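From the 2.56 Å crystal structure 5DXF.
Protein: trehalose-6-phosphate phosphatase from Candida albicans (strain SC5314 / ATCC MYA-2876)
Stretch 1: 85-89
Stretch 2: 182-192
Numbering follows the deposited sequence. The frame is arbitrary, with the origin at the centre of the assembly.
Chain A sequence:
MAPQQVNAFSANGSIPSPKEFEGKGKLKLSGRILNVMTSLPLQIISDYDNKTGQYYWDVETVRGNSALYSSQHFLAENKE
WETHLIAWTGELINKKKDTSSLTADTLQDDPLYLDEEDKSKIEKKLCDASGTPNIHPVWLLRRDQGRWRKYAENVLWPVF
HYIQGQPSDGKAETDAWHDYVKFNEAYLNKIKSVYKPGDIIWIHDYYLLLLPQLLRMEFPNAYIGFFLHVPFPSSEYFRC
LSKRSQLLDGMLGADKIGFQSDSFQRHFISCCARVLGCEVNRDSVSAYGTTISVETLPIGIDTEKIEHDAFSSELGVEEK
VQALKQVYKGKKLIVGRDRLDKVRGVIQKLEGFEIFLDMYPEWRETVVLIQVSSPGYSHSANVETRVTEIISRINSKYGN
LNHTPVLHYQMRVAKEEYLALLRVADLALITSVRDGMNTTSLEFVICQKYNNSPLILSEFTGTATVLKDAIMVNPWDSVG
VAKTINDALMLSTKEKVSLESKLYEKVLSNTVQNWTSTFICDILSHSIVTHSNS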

# COMPACT_ATOMS: atom_id res chain seq x y z
N LEU A 85 18.21 7.20 5.27
CA LEU A 85 16.97 7.34 4.52
C LEU A 85 17.06 8.46 3.49
O LEU A 85 17.39 9.59 3.81
N ILE A 86 16.75 8.11 2.25
CA ILE A 86 16.79 9.05 1.14
C ILE A 86 15.39 9.27 0.58
O ILE A 86 14.77 8.35 0.08
N ALA A 87 14.92 10.51 0.64
CA ALA A 87 13.57 10.84 0.19
C ALA A 87 13.35 12.34 -0.03
O ALA A 87 14.19 13.16 0.29
N TRP A 88 12.21 12.68 -0.60
CA TRP A 88 11.83 14.07 -0.84
C TRP A 88 10.57 14.34 -0.06
O TRP A 88 9.90 13.41 0.37
N THR A 89 10.27 15.62 0.16
CA THR A 89 9.01 16.03 0.73
C THR A 89 8.44 17.28 0.05
O THR A 89 9.11 18.31 0.05
N LYS A 182 13.90 15.12 -13.51
CA LYS A 182 14.55 15.99 -12.52
C LYS A 182 14.50 15.37 -11.12
O LYS A 182 15.52 15.33 -10.42
N PHE A 183 13.32 14.92 -10.73
CA PHE A 183 13.10 14.21 -9.47
C PHE A 183 14.12 13.09 -9.26
O PHE A 183 14.87 13.06 -8.26
N ASN A 184 14.15 12.16 -10.22
CA ASN A 184 15.13 11.07 -10.19
C ASN A 184 16.58 11.55 -10.14
O ASN A 184 17.42 10.97 -9.44
N GLU A 185 16.88 12.61 -10.89
CA GLU A 185 18.22 13.19 -10.94
C GLU A 185 18.67 13.71 -9.58
O GLU A 185 19.83 13.54 -9.19
N ALA A 186 17.74 14.35 -8.88
CA ALA A 186 18.02 14.86 -7.55
C ALA A 186 18.23 13.70 -6.59
O ALA A 186 19.15 13.75 -5.75
N TYR A 187 17.42 12.65 -6.72
CA TYR A 187 17.62 11.47 -5.87
C TYR A 187 19.04 10.91 -6.06
O TYR A 187 19.80 10.81 -5.09
N LEU A 188 19.41 10.60 -7.31
CA LEU A 188 20.78 10.15 -7.62
C LEU A 188 21.85 11.07 -7.04
O LEU A 188 22.80 10.61 -6.40
N ASN A 189 21.70 12.37 -7.30
CA ASN A 189 22.57 13.42 -6.78
C ASN A 189 22.84 13.29 -5.29
O ASN A 189 24.00 13.20 -4.86
N LYS A 190 21.78 13.26 -4.50
CA LYS A 190 21.93 13.10 -3.05
C LYS A 190 22.58 11.77 -2.66
O LYS A 190 23.51 11.74 -1.82
N ILE A 191 22.16 10.70 -3.33
CA ILE A 191 22.62 9.36 -3.01
C ILE A 191 24.13 9.27 -3.19
O ILE A 191 24.84 8.73 -2.35
N LYS A 192 24.60 9.84 -4.29
CA LYS A 192 26.03 9.84 -4.60
C LYS A 192 26.74 10.78 -3.65
O LYS A 192 27.89 10.55 -3.28

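The strand that includes Ile 86 runs nearly antiparallel to helix 182-192, their N-to-C directions 152° apart and their axes 9.0 Å apart at closest approach, so that successive residues of the strand meet the helix progressively farther back toward its start. Leu 85 makes no contact with the helix. Ile 86 points toward it in an m, t rotamer, and the extended branch carries CD1 to within 3.4 Å of CG1 of Ile 191, itself m, t. Ile 86 CG2 lies 4.3 Å from Tyr 187 CD1, so this side chain touches two residues one helical turn apart.

Ala 87 directs its CB away overall, yet the tyrosine is long enough to reach its backbone, with Tyr 187 OH 3.2 Å from Ala 87 C. Tyr 187 leaves the helix sideways with chi1 at -91°, between wells, and its ring extends to the strand. Its OH lies 2.6 Å from Trp 88 N, and is hydrogen-bonded elsewhere in the structure.

Trp 88 points toward the helix with chi1 t. Its CB packs 3.7 Å from Tyr 187 CE2, while its indole receives the edge of Phe 183, also t, in an offset edge-to-face pair: ring centroids are 5.3 Å apart, planes at 79°, and Trp 88 CE3 is 3.4 Å from Phe 183 CE1. Thr 89 points away and makes no contact with the helix.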

# COMPACT_ATOMS: atom_id res chain seq x y z
CB LEU A 85 15.80 7.59 5.47
CG LEU A 85 14.41 7.61 4.85
CD1 LEU A 85 14.27 6.47 3.87
CD2 LEU A 85 13.36 7.51 5.94
CB ILE A 86 17.67 8.48 0.02
CG1 ILE A 86 19.11 8.35 0.50
CG2 ILE A 86 17.60 9.34 -1.22
CD1 ILE A 86 20.06 7.81 -0.54
CB ALA A 87 12.54 10.28 1.14
CB TRP A 88 11.56 14.30 -2.33
CG TRP A 88 10.76 15.54 -2.64
CD1 TRP A 88 11.22 16.81 -2.66
CD2 TRP A 88 9.38 15.60 -3.01
NE1 TRP A 88 10.21 17.67 -3.00
CE2 TRP A 88 9.07 16.95 -3.22
CE3 TRP A 88 8.37 14.65 -3.17
CZ2 TRP A 88 7.80 17.37 -3.58
CZ3 TRP A 88 7.12 15.07 -3.52
CH2 TRP A 88 6.85 16.41 -3.73
CB THR A 89 9.24 16.40 2.18
OG1 THR A 89 10.02 17.60 2.23
CG2 THR A 89 10.02 15.29 2.85
CB LYS A 182 13.90 17.37 -12.49
CG LYS A 182 14.05 18.18 -13.77
CD LYS A 182 14.26 19.65 -13.45
CE LYS A 182 13.69 20.56 -14.53
NZ LYS A 182 14.41 20.42 -15.83
CB PHE A 183 11.68 13.63 -9.45
CG PHE A 183 11.18 13.23 -8.10
CD1 PHE A 183 10.57 14.17 -7.27
CD2 PHE A 183 11.25 11.92 -7.66
CE1 PHE A 183 10.09 13.82 -6.03
CE2 PHE A 183 10.76 11.55 -6.41
CZ PHE A 183 10.18 12.51 -5.60
CB ASN A 184 14.94 10.17 -11.41
CG ASN A 184 13.67 9.33 -11.34
OD1 ASN A 184 13.72 8.14 -11.00
ND2 ASN A 184 12.54 9.94 -11.66
CB GLU A 185 18.28 14.32 -11.97
CG GLU A 185 18.72 13.88 -13.35
CD GLU A 185 18.71 15.03 -14.34
OE1 GLU A 185 18.35 16.15 -13.94
OE2 GLU A 185 19.04 14.80 -15.52
CB ALA A 186 16.90 15.76 -7.08
CB TYR A 187 16.55 10.40 -6.12
CG TYR A 187 15.36 10.56 -5.20
CD1 TYR A 187 14.84 9.48 -4.49
CD2 TYR A 187 14.77 11.80 -5.01
CE1 TYR A 187 13.76 9.64 -3.64
CE2 TYR A 187 13.70 11.97 -4.16
CZ TYR A 187 13.19 10.89 -3.48
OH TYR A 187 12.11 11.08 -2.64
CB LEU A 188 20.99 10.04 -9.14
CG LEU A 188 22.45 9.93 -9.62
CD1 LEU A 188 23.16 8.71 -9.03
CD2 LEU A 188 22.54 9.91 -11.14
CB ASN A 189 21.96 14.79 -7.08
CG ASN A 189 22.69 15.93 -6.39
OD1 ASN A 189 22.44 16.23 -5.22
ND2 ASN A 189 23.58 16.60 -7.12
CB LYS A 190 20.56 13.23 -2.38
CG LYS A 190 19.81 14.51 -2.72
CD LYS A 190 20.46 15.74 -2.09
CE LYS A 190 19.63 16.99 -2.35
NZ LYS A 190 20.26 18.21 -1.75
CB ILE A 191 21.99 8.36 -3.98
CG1 ILE A 191 20.47 8.38 -3.84
CG2 ILE A 191 22.56 6.96 -3.79
CD1 ILE A 191 19.79 7.18 -4.45
CB LYS A 192 26.30 10.24 -6.06
CG LYS A 192 27.81 10.38 -6.36
CD LYS A 192 28.16 10.08 -7.81
CE LYS A 192 29.57 9.50 -7.94
NZ LYS A 192 30.63 10.53 -8.12